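Ethylbenzene dehydrogenase alpha-subunit (Aromatoleum aromaticum, PDB 2IVF) is a cofactor-binding subunit of an enzyme of the molybdopterin oxidoreductase family, holding a molybdenum atom, two pterin guanine dinucleotides and an iron/sulfur cluster. Local coordinates at residues His82-Trp87 and Ser856-Asn861; Asn134-Gly139 and Ser862-Leu867; Lys341-Glu346 and Ile396-Val401. All coordinates share one frame; numbering follows the deposited sequence.

Interaction 1: His82-Trp87 and Ser856-Asn861. With MGD (2-amino-5,6-dimercapto-7-methyl-3,7,8a,9-tetrahydro-8-oxa-1,3,9,10-tetraaza-anthracen-4-one guanosine dinucleotide), chain M; SF4 (iron/sulfur cluster), chain K.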
loop_
_atom_site.group_PDB
_atom_site.type_symbol
_atom_site.label_atom_id
_atom_site.label_comp_id
_atom_site.label_asym_id
_atom_site.label_seq_id
_atom_site.Cartn_x
_atom_site.Cartn_y
_atom_site.Cartn_z
ATOM N N HIS A 82 -8.653 7.054 7.853
ATOM C CA HIS A 82 -7.889 5.976 8.500
ATOM C C HIS A 82 -6.781 6.570 9.383
ATOM O O HIS A 82 -6.131 7.512 8.983
ATOM C CB HIS A 82 -7.390 5.057 7.380
ATOM C CG HIS A 82 -8.422 4.852 6.306
ATOM N ND1 HIS A 82 -8.342 5.421 5.043
ATOM C CD2 HIS A 82 -9.639 4.264 6.369
ATOM C CE1 HIS A 82 -9.447 5.153 4.370
ATOM N NE2 HIS A 82 -10.240 4.426 5.142
ATOM N N LEU A 83 -6.611 6.051 10.600
ATOM C CA LEU A 83 -5.695 6.659 11.553
ATOM C C LEU A 83 -4.317 6.008 11.514
ATOM O O LEU A 83 -3.372 6.577 12.030
ATOM C CB LEU A 83 -6.297 6.620 12.948
ATOM C CG LEU A 83 -7.556 7.487 13.138
ATOM C CD1 LEU A 83 -7.529 8.813 12.371
ATOM C CD2 LEU A 83 -8.779 6.713 12.725
ATOM N N ASN A 84 -4.219 4.852 10.851
ATOM C CA ASN A 84 -2.943 4.221 10.514
ATOM C C ASN A 84 -2.005 5.243 9.954
ATOM O O ASN A 84 -2.390 6.092 9.222
ATOM C CB ASN A 84 -3.077 2.955 9.617
ATOM C CG ASN A 84 -3.841 3.150 8.318
ATOM O OD1 ASN A 84 -4.443 2.179 7.791
ATOM N ND2 ASN A 84 -3.830 4.380 7.761
ATOM N N ILE A 85 -0.762 5.215 10.404
ATOM C CA ILE A 85 0.178 6.207 9.927
ATOM C C ILE A 85 0.776 5.829 8.573
ATOM O O ILE A 85 1.876 5.311 8.455
ATOM C CB ILE A 85 1.252 6.573 10.988
ATOM C CG1 ILE A 85 0.573 7.129 12.247
ATOM C CG2 ILE A 85 2.206 7.623 10.413
ATOM C CD1 ILE A 85 -0.402 8.371 11.978
ATOM N N CYS A 86 0.003 6.075 7.515
ATOM C CA CYS A 86 0.616 6.377 6.245
ATOM C C CYS A 86 1.376 7.668 6.455
ATOM O O CYS A 86 1.018 8.453 7.329
ATOM C CB CYS A 86 -0.447 6.495 5.151
ATOM S SG CYS A 86 -1.986 7.320 5.740
ATOM N N TRP A 87 2.412 7.898 5.643
ATOM C CA TRP A 87 3.251 9.056 5.744
ATOM C C TRP A 87 3.766 9.442 4.361
ATOM O O TRP A 87 4.237 8.589 3.592
ATOM C CB TRP A 87 4.457 8.844 6.678
ATOM C CG TRP A 87 4.967 10.163 7.098
ATOM C CD1 TRP A 87 5.984 10.863 6.523
ATOM C CD2 TRP A 87 4.419 11.004 8.104
ATOM N NE1 TRP A 87 6.121 12.078 7.136
ATOM C CE2 TRP A 87 5.184 12.184 8.125
ATOM C CE3 TRP A 87 3.392 10.853 9.033
ATOM C CZ2 TRP A 87 4.954 13.227 9.036
ATOM C CZ3 TRP A 87 3.114 11.910 9.903
ATOM C CH2 TRP A 87 3.932 13.074 9.931
ATOM N N SER A 856 1.146 -3.212 9.587
ATOM C CA SER A 856 0.532 -4.548 9.579
ATOM C C SER A 856 -0.989 -4.504 9.590
ATOM O O SER A 856 -1.644 -5.549 9.695
ATOM C CB SER A 856 1.017 -5.389 10.768
ATOM O OG SER A 856 2.438 -5.424 10.845
ATOM N N THR A 857 -1.544 -3.307 9.523
ATOM C CA THR A 857 -2.977 -3.088 9.649
ATOM C C THR A 857 -3.780 -3.958 8.693
ATOM O O THR A 857 -4.853 -4.477 9.080
ATOM C CB THR A 857 -3.292 -1.595 9.446
ATOM O OG1 THR A 857 -2.705 -0.914 10.554
ATOM C CG2 THR A 857 -4.803 -1.292 9.408
ATOM N N HIS A 858 -3.238 -4.160 7.497
ATOM C CA HIS A 858 -3.925 -4.896 6.428
ATOM C C HIS A 858 -3.188 -6.175 6.017
ATOM O O HIS A 858 -3.611 -6.889 5.042
ATOM C CB HIS A 858 -4.072 -4.016 5.198
ATOM C CG HIS A 858 -4.529 -2.630 5.499
ATOM N ND1 HIS A 858 -3.663 -1.622 5.834
ATOM C CD2 HIS A 858 -5.767 -2.093 5.542
ATOM C CE1 HIS A 858 -4.347 -0.518 6.085
ATOM N NE2 HIS A 858 -5.627 -0.764 5.866
ATOM N N LEU A 859 -2.113 -6.496 6.729
ATOM C CA LEU A 859 -1.318 -7.667 6.395
ATOM C C LEU A 859 -1.992 -8.963 6.774
ATOM O O LEU A 859 -1.605 -10.059 6.319
ATOM C CB LEU A 859 0.096 -7.570 6.993
ATOM C CG LEU A 859 1.052 -6.604 6.326
ATOM C CD1 LEU A 859 2.471 -6.686 7.015
ATOM C CD2 LEU A 859 1.090 -6.794 4.767
ATOM N N THR A 860 -2.991 -8.855 7.628
ATOM C CA THR A 860 -3.796 -10.000 7.987
ATOM C C THR A 860 -5.217 -9.857 7.445
ATOM O O THR A 860 -6.154 -10.512 7.926
ATOM C CB THR A 860 -3.755 -10.273 9.532
ATOM O OG1 THR A 860 -4.042 -9.062 10.259
ATOM C CG2 THR A 860 -2.408 -10.876 9.922
ATOM N N ASN A 861 -5.384 -9.039 6.401
ATOM C CA ASN A 861 -6.673 -8.864 5.776
ATOM C C ASN A 861 -6.802 -9.730 4.569
ATOM O O ASN A 861 -6.025 -9.604 3.625
ATOM C CB ASN A 861 -6.928 -7.426 5.360
ATOM C CG ASN A 861 -8.318 -7.219 4.963
ATOM O OD1 ASN A 861 -8.629 -7.021 3.769
ATOM N ND2 ASN A 861 -9.215 -7.328 5.928
HETATM P PB MGD M . 10.925 3.385 2.383
HETATM O O1B MGD M . 9.662 2.653 2.091
HETATM O O2B MGD M . 11.802 2.759 3.406
HETATM O O3B MGD M . 10.764 4.898 2.797
HETATM O O3A MGD M . 8.297 5.382 3.210
HETATM P PA MGD M . 9.589 5.978 2.489
HETATM O O1A MGD M . 9.241 6.074 1.068
HETATM O O2A MGD M . 10.031 7.181 3.171
HETATM O "O5'" MGD M . 11.783 3.545 1.032
HETATM C "C5'" MGD M . 12.070 2.381 0.244
HETATM C "C4'" MGD M . 13.142 2.703 -0.794
HETATM O "O4'" MGD M . 14.387 2.933 -0.150
HETATM C "C3'" MGD M . 13.343 1.385 -1.504
HETATM O "O3'" MGD M . 12.489 1.392 -2.642
HETATM C "C2'" MGD M . 14.827 1.430 -1.888
HETATM O "O2'" MGD M . 14.957 1.512 -3.320
HETATM C "C1'" MGD M . 15.341 2.705 -1.199
HETATM N N9 MGD M . 16.673 2.433 -0.607
HETATM C C8 MGD M . 17.023 1.463 0.252
HETATM N N7 MGD M . 18.312 1.575 0.593
HETATM C C5 MGD M . 18.780 2.666 -0.065
HETATM C C6 MGD M . 20.002 3.313 -0.182
HETATM O O6 MGD M . 21.050 2.954 0.368
HETATM N N1 MGD M . 20.055 4.452 -0.990
HETATM C C2 MGD M . 18.970 4.970 -1.715
HETATM N N2 MGD M . 19.129 6.091 -2.500
HETATM N N3 MGD M . 17.795 4.343 -1.569
HETATM C C4 MGD M . 17.704 3.218 -0.796
HETATM C C10 MGD M . 8.280 5.135 4.569
HETATM C C11 MGD M . 7.010 5.714 5.142
HETATM O O11 MGD M . 5.955 5.141 4.487
HETATM C C12 MGD M . 6.877 5.588 6.667
HETATM S S12 MGD M . 8.272 5.683 7.733
HETATM C C13 MGD M . 5.636 5.401 7.222
HETATM S S13 MGD M . 5.486 5.286 8.942
HETATM C C14 MGD M . 4.428 5.274 6.359
HETATM N N15 MGD M . 4.137 3.815 6.250
HETATM C C16 MGD M . 3.498 3.278 5.116
HETATM C C17 MGD M . 3.083 1.974 5.039
HETATM O O17 MGD M . 3.274 1.170 5.983
HETATM N N18 MGD M . 2.459 1.548 3.849
HETATM C C19 MGD M . 2.234 2.377 2.794
HETATM N N19 MGD M . 1.634 1.864 1.702
HETATM N N20 MGD M . 2.688 3.635 2.894
HETATM C C21 MGD M . 3.267 4.094 4.014
HETATM N N22 MGD M . 3.714 5.410 4.090
HETATM C C23 MGD M . 4.787 5.820 4.949
HETATM FE FE1 SF4 K . -4.726 5.282 2.345
HETATM FE FE2 SF4 K . -5.431 7.887 2.642
HETATM FE FE3 SF4 K . -6.419 6.069 4.320
HETATM FE FE4 SF4 K . -3.758 6.731 4.439
HETATM S S1 SF4 K . -5.497 8.073 4.984
HETATM S S2 SF4 K . -4.711 4.579 4.496
HETATM S S3 SF4 K . -3.368 7.134 2.222
HETATM S S4 SF4 K . -6.845 6.182 2.060
HETATM O O HOH W 1 -6.400 1.949 6.105
#
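Asn84 and His858 meet beside the iron/sulfur cluster, where the cluster-binding loop between strands 76-80 and 94-99 touches the dinucleotide-binding domain of this molybdopterin oxidoreductase fold. Asn84 OD1 lies at the edge of the imidazole, near its plane and 3.2 Å from His858 CE1, while the amide plane is turned 59° from the ring. A water spans the same gap, donating to Asn84 OD1 at 2.6 Å and reaching His858 NE2 at 2.8 Å. Thr857 contributes its methyl, with CG2 3.8 Å from Asn84 OD1 and also over one face of the His858 ring. The chi1 of 55° sets Asn84 CG between the backbone N and the carbonyl carbon, and the amide thereby faces His858 with its oxygen and the cluster with its nitrogen, Asn84 ND2 being 3.4 Å from S2 of SF4.

Two positions to either side along the chain, His82 ND1 binds FE3 of the cluster and Cys86 SG binds its FE4 at 2.3 Å. Further out, Tyr656 OH is hydrogen-bonded to His82 NE2, and the backbone N of Ile854, a residue of the cluster pocket, hydrogen-bonds to His858 ND1. Beyond Cys86 the loop reaches the pterin of MGD, Trp87 O lying 3.1 Å from C23.

Interaction 2: Asn134-Gly139 and Ser862-Leu867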
loop_
_atom_site.group_PDB
_atom_site.type_symbol
_atom_site.label_atom_id
_atom_site.label_comp_id
_atom_site.label_asym_id
_atom_site.label_seq_id
_atom_site.Cartn_x
_atom_site.Cartn_y
_atom_site.Cartn_z
ATOM N N ASN A 134 -13.514 -1.315 4.720
ATOM C CA ASN A 134 -14.676 -2.024 5.183
ATOM C C ASN A 134 -14.399 -3.511 5.404
ATOM O O ASN A 134 -15.004 -4.145 6.258
ATOM C CB ASN A 134 -15.808 -1.861 4.155
ATOM C CG ASN A 134 -15.584 -2.698 2.875
ATOM O OD1 ASN A 134 -15.103 -2.193 1.848
ATOM N ND2 ASN A 134 -16.020 -3.954 2.917
ATOM N N ASN A 135 -13.446 -4.075 4.652
ATOM C CA ASN A 135 -13.108 -5.486 4.787
ATOM C C ASN A 135 -12.360 -5.766 6.049
ATOM O O ASN A 135 -12.520 -6.837 6.622
ATOM C CB ASN A 135 -12.306 -5.923 3.577
ATOM C CG ASN A 135 -13.112 -5.795 2.321
ATOM O OD1 ASN A 135 -14.052 -6.557 2.120
ATOM N ND2 ASN A 135 -12.866 -4.743 1.550
ATOM N N ASN A 136 -11.581 -4.792 6.508
ATOM C CA ASN A 136 -10.920 -4.923 7.805
ATOM C C ASN A 136 -11.925 -5.017 8.943
ATOM O O ASN A 136 -11.770 -5.808 9.881
ATOM C CB ASN A 136 -9.986 -3.760 8.074
ATOM C CG ASN A 136 -8.712 -3.827 7.264
ATOM O OD1 ASN A 136 -8.761 -3.693 6.061
ATOM N ND2 ASN A 136 -7.563 -3.995 7.933
ATOM N N LEU A 137 -12.946 -4.190 8.868
ATOM C CA LEU A 137 -13.945 -4.135 9.931
ATOM C C LEU A 137 -14.734 -5.437 10.092
ATOM O O LEU A 137 -15.299 -5.684 11.136
ATOM C CB LEU A 137 -14.894 -2.969 9.677
ATOM C CG LEU A 137 -14.285 -1.588 9.682
ATOM C CD1 LEU A 137 -15.426 -0.533 9.461
ATOM C CD2 LEU A 137 -13.481 -1.309 10.948
ATOM N N TYR A 138 -14.807 -6.272 9.070
ATOM C CA TYR A 138 -15.529 -7.534 9.202
ATOM C C TYR A 138 -14.614 -8.722 9.003
ATOM O O TYR A 138 -15.085 -9.832 8.849
ATOM C CB TYR A 138 -16.762 -7.523 8.280
ATOM C CG TYR A 138 -17.487 -6.215 8.576
ATOM C CD1 TYR A 138 -18.261 -6.087 9.732
ATOM C CD2 TYR A 138 -17.302 -5.068 7.751
ATOM C CE1 TYR A 138 -18.880 -4.880 10.040
ATOM C CE2 TYR A 138 -17.888 -3.860 8.036
ATOM C CZ TYR A 138 -18.680 -3.766 9.199
ATOM O OH TYR A 138 -19.263 -2.597 9.549
ATOM N N GLY A 139 -13.305 -8.506 9.147
ATOM C CA GLY A 139 -12.352 -9.561 8.887
ATOM C C GLY A 139 -12.014 -10.414 10.087
ATOM O O GLY A 139 -12.125 -9.979 11.243
ATOM N N SER A 862 -7.785 -10.614 4.572
ATOM C CA SER A 862 -7.960 -11.496 3.422
ATOM C C SER A 862 -8.115 -10.734 2.107
ATOM O O SER A 862 -7.438 -11.040 1.128
ATOM C CB SER A 862 -9.159 -12.398 3.618
ATOM O OG SER A 862 -8.870 -13.338 4.630
ATOM N N HIS A 863 -9.050 -9.797 2.087
ATOM C CA HIS A 863 -9.386 -9.047 0.867
ATOM C C HIS A 863 -8.170 -8.368 0.244
ATOM O O HIS A 863 -7.917 -8.491 -0.986
ATOM C CB HIS A 863 -10.473 -8.033 1.205
ATOM C CG HIS A 863 -10.990 -7.274 0.030
ATOM N ND1 HIS A 863 -12.097 -7.677 -0.678
ATOM C CD2 HIS A 863 -10.571 -6.127 -0.552
ATOM C CE1 HIS A 863 -12.344 -6.809 -1.647
ATOM N NE2 HIS A 863 -11.435 -5.856 -1.589
ATOM N N LEU A 864 -7.407 -7.654 1.082
ATOM C CA LEU A 864 -6.292 -6.853 0.603
ATOM C C LEU A 864 -5.129 -7.739 0.283
ATOM O O LEU A 864 -4.302 -7.410 -0.582
ATOM C CB LEU A 864 -5.924 -5.755 1.631
ATOM C CG LEU A 864 -6.914 -4.574 1.627
ATOM C CD1 LEU A 864 -6.800 -3.621 2.840
ATOM C CD2 LEU A 864 -6.702 -3.798 0.266
ATOM N N SER A 865 -5.055 -8.881 0.964
ATOM C CA SER A 865 -3.960 -9.817 0.747
ATOM C C SER A 865 -4.069 -10.528 -0.572
ATOM O O SER A 865 -3.081 -11.012 -1.058
ATOM C CB SER A 865 -3.863 -10.815 1.894
ATOM O OG SER A 865 -3.378 -10.151 3.046
ATOM N N ARG A 866 -5.263 -10.556 -1.149
ATOM C CA ARG A 866 -5.472 -11.046 -2.520
ATOM C C ARG A 866 -4.990 -10.096 -3.668
ATOM O O ARG A 866 -5.040 -10.482 -4.836
ATOM C CB ARG A 866 -6.917 -11.405 -2.720
ATOM C CG ARG A 866 -7.368 -12.522 -1.827
ATOM C CD ARG A 866 -8.832 -12.755 -2.084
ATOM N NE ARG A 866 -9.344 -13.598 -1.022
ATOM C CZ ARG A 866 -10.241 -13.260 -0.098
ATOM N NH1 ARG A 866 -10.894 -12.113 -0.133
ATOM N NH2 ARG A 866 -10.588 -14.153 0.795
ATOM N N LEU A 867 -4.477 -8.909 -3.316
ATOM C CA LEU A 867 -3.837 -7.987 -4.289
ATOM C C LEU A 867 -2.373 -8.395 -4.517
ATOM O O LEU A 867 -1.693 -7.799 -5.320
ATOM C CB LEU A 867 -3.898 -6.553 -3.745
ATOM C CG LEU A 867 -5.362 -6.051 -3.740
ATOM C CD1 LEU A 867 -5.456 -4.587 -3.293
ATOM C CD2 LEU A 867 -6.072 -6.177 -5.079
#
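Asn135 ND2 is held by two oxygens, the backbone O of Ala132 and OD1 of Asn40 in the beta-subunit, while it rests over the centre of the His863 ring, 3.4 Å above the plane. Amide and imidazole are only 8° from parallel, which makes this an amide-on-ring stack. The amide carbon and oxygen lie close as well: Asn135 CG is 3.5 Å from His863 CG, and Asn135 OD1 is 3.6 Å from His863 ND1. On the other end of the amide, OD1 is hydrogen-bonded to Lys44 NZ of the beta-subunit, so both polar atoms have partners that help fix the rotation of the group. A chi1 of -175°, with CG opposite the backbone N, swings the His863 ring toward Asn135, and chi2 near 93° sets its plane along the amide; His863 CB adds a 3.7 Å contact with Asn135 CB.

One residue along each segment, a carbonyl oxygen meets a methyl. Asn136 OD1 comes within 3.8 Å of Leu864 CD1, the two side chains running at about a right angle; this oxygen is buried and has no hydrogen-bonding partner in the model. Asn135 and His863 thus face the beta-subunit, while Asn136 and Leu864 are buried.

The two elements are short. Helix 134-137 is weakly bonded and backs onto strand 102-108, where Leu137 touches Val103 and Tyr138, just after the helix, touches Ile102. Helix 862-865 starts from the N-cap Asn861, whose OD1 takes up Leu864 N, and it is also packed by the beta-subunit, with Phe97 of that chain against Ser865.

Interaction 3: Lys341-Glu346 and Ile396-Val401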
loop_
_atom_site.group_PDB
_atom_site.type_symbol
_atom_site.label_atom_id
_atom_site.label_comp_id
_atom_site.label_asym_id
_atom_site.label_seq_id
_atom_site.Cartn_x
_atom_site.Cartn_y
_atom_site.Cartn_z
ATOM N N LYS A 341 39.927 22.710 14.729
ATOM C CA LYS A 341 38.727 23.262 15.324
ATOM C C LYS A 341 38.506 24.669 14.802
ATOM O O LYS A 341 39.463 25.371 14.443
ATOM C CB LYS A 341 38.850 23.196 16.866
ATOM C CG LYS A 341 38.342 21.825 17.403
ATOM C CD LYS A 341 39.006 21.395 18.664
ATOM C CE LYS A 341 38.731 19.916 18.986
ATOM N NZ LYS A 341 37.297 19.507 18.896
ATOM N N PHE A 342 37.246 25.073 14.724
ATOM C CA PHE A 342 36.933 26.429 14.283
ATOM C C PHE A 342 37.781 27.440 15.074
ATOM O O PHE A 342 37.960 27.312 16.306
ATOM C CB PHE A 342 35.453 26.761 14.455
ATOM C CG PHE A 342 34.535 26.046 13.494
ATOM C CD1 PHE A 342 34.441 26.438 12.165
ATOM C CD2 PHE A 342 33.732 25.000 13.940
ATOM C CE1 PHE A 342 33.583 25.784 11.280
ATOM C CE2 PHE A 342 32.878 24.346 13.097
ATOM C CZ PHE A 342 32.790 24.737 11.737
ATOM N N LEU A 343 38.318 28.422 14.353
ATOM C CA LEU A 343 38.994 29.547 14.983
ATOM C C LEU A 343 37.971 30.327 15.792
ATOM O O LEU A 343 36.943 30.738 15.235
ATOM C CB LEU A 343 39.601 30.457 13.925
ATOM C CG LEU A 343 40.346 31.681 14.445
ATOM C CD1 LEU A 343 41.479 31.224 15.335
ATOM C CD2 LEU A 343 40.831 32.522 13.260
ATOM N N SER A 344 38.245 30.505 17.089
ATOM C CA SER A 344 37.335 31.204 17.984
ATOM C C SER A 344 37.940 32.489 18.516
ATOM O O SER A 344 39.170 32.694 18.484
ATOM C CB SER A 344 36.912 30.321 19.156
ATOM O OG SER A 344 37.855 30.350 20.213
ATOM N N ALA A 345 37.064 33.370 18.988
ATOM C CA ALA A 345 37.483 34.650 19.526
ATOM C C ALA A 345 38.272 34.407 20.802
ATOM O O ALA A 345 39.161 35.177 21.126
ATOM C CB ALA A 345 36.288 35.529 19.782
ATOM N N GLU A 346 37.946 33.317 21.508
ATOM C CA GLU A 346 38.719 32.882 22.677
ATOM C C GLU A 346 40.181 32.690 22.289
ATOM O O GLU A 346 41.068 33.169 22.962
ATOM C CB GLU A 346 38.167 31.567 23.271
ATOM C CG GLU A 346 38.699 31.321 24.684
ATOM C CD GLU A 346 38.310 29.986 25.323
ATOM O OE1 GLU A 346 37.574 29.192 24.748
ATOM O OE2 GLU A 346 38.783 29.724 26.452
ATOM N N ILE A 396 49.237 30.880 13.385
ATOM C CA ILE A 396 48.943 29.581 12.815
ATOM C C ILE A 396 48.293 29.773 11.466
ATOM O O ILE A 396 47.786 30.852 11.158
ATOM C CB ILE A 396 48.010 28.758 13.718
ATOM C CG1 ILE A 396 46.735 29.560 14.051
ATOM C CG2 ILE A 396 48.774 28.344 14.988
ATOM C CD1 ILE A 396 45.695 28.788 14.798
ATOM N N GLN A 397 48.333 28.713 10.667
ATOM C CA GLN A 397 47.620 28.652 9.416
ATOM C C GLN A 397 46.157 28.349 9.740
ATOM O O GLN A 397 45.872 27.517 10.606
ATOM C CB GLN A 397 48.145 27.507 8.535
ATOM C CG GLN A 397 49.374 27.794 7.659
ATOM C CD GLN A 397 49.435 26.815 6.480
ATOM O OE1 GLN A 397 48.391 26.377 5.963
ATOM N NE2 GLN A 397 50.634 26.465 6.060
ATOM N N VAL A 398 45.253 29.022 9.042
ATOM C CA VAL A 398 43.835 28.740 9.128
ATOM C C VAL A 398 43.317 28.704 7.710
ATOM O O VAL A 398 43.890 29.352 6.825
ATOM C CB VAL A 398 43.075 29.789 9.955
ATOM C CG1 VAL A 398 43.627 29.840 11.395
ATOM C CG2 VAL A 398 43.136 31.165 9.291
ATOM N N ARG A 399 42.260 27.929 7.490
ATOM C CA ARG A 399 41.619 27.885 6.202
ATOM C C ARG A 399 40.141 27.697 6.415
ATOM O O ARG A 399 39.719 27.252 7.462
ATOM C CB ARG A 399 42.203 26.768 5.341
ATOM C CG ARG A 399 41.768 25.371 5.730
ATOM C CD ARG A 399 42.454 24.318 4.874
ATOM N NE ARG A 399 42.114 22.952 5.291
ATOM C CZ ARG A 399 42.750 21.851 4.880
ATOM N NH1 ARG A 399 43.756 21.910 4.016
ATOM N NH2 ARG A 399 42.375 20.672 5.336
ATOM N N THR A 400 39.365 28.017 5.398
ATOM C CA THR A 400 37.938 27.882 5.471
ATOM C C THR A 400 37.572 26.406 5.414
ATOM O O THR A 400 38.337 25.590 4.891
ATOM C CB THR A 400 37.262 28.599 4.285
ATOM O OG1 THR A 400 37.655 27.990 3.055
ATOM C CG2 THR A 400 37.621 30.081 4.264
ATOM N N VAL A 401 36.394 26.069 5.941
ATOM C CA VAL A 401 35.868 24.755 5.779
ATOM C C VAL A 401 35.868 24.401 4.300
ATOM O O VAL A 401 36.258 23.294 3.930
ATOM C CB VAL A 401 34.441 24.643 6.309
ATOM C CG1 VAL A 401 33.810 23.308 5.869
ATOM C CG2 VAL A 401 34.444 24.816 7.848
#
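A small three-stranded antiparallel sheet, with strand 395-400 between strands 334-336 and 385-389, underlies this contact: strand 395-400 and the start of helix 401-408 supply one side, and the chain leading into helix 345-349 supplies the other. The meeting is wholly apolar and buries 142 Å². Phe342 touches Val401 just beyond the end of the strand, its ring atom CE1 lying 3.7 Å from Val401 CG2. The methyl approaches the ring obliquely. Although the first side-chain bond of Phe342 does not aim at the strand, the ring extends far enough to bring CE1 up to the valine, whose CG2 stands opposite its own carbonyl carbon.

Leu343 makes the second touch, and a looser one: its CD2 is 4.3 Å from Val398 CG1. Here the leucine does point at the strand. With CG opposite the backbone N (chi1 -180°), its branched end is carried outward to the valine. Strand alternation presents Ile396 and Val398 toward this side, with the intervening Gln397 directed elsewhere.

Both segments adjoin helix starts with side-chain caps. Ser344 is the N-cap of helix 345-349: its side chain caps a backbone N in the first turn, and its own backbone N is hydrogen-bonded to Asp347 OD2, consistent with a capping box. Thr400 caps helix 401-408, its OG1 hydrogen-bonding to Glu403 N and also to Leu382 O.

Around these residues the packing continues. The Phe342 ring meets Tyr815 edge-to-face and Phe356 with the planes at about 40°. Strand 334-336 joins both halves, since Val335 touches Phe342 as well as Val401 and the backbone of Leu343 hydrogen-bonds to that of Leu334, while Leu343 reaches Ala388 on strand 385-389 and Tyr357 on strand 356-360.

Interactions 1 and 2 are neighbours, their centres 11 Å apart, and they share one run of chain: the turn of 856-861 passes directly into helix 862-865. They touch where His858 CD2 meets Leu864 CD1 at 3.3 Å. Interaction 1 is buried among the cofactors and relies on a water and polar edges; interaction 2 is partly buried, lies against the beta-subunit and uses a flat amide-ring stack. Interaction 3 stands apart on the opposite side of the chain's centre, its centre about 52 Å from that of interaction 1. It too is buried, but it joins the residues leading into helix 345-349 to a small sheet through hydrocarbon contacts and closes a much shorter loop, nested within those of the others.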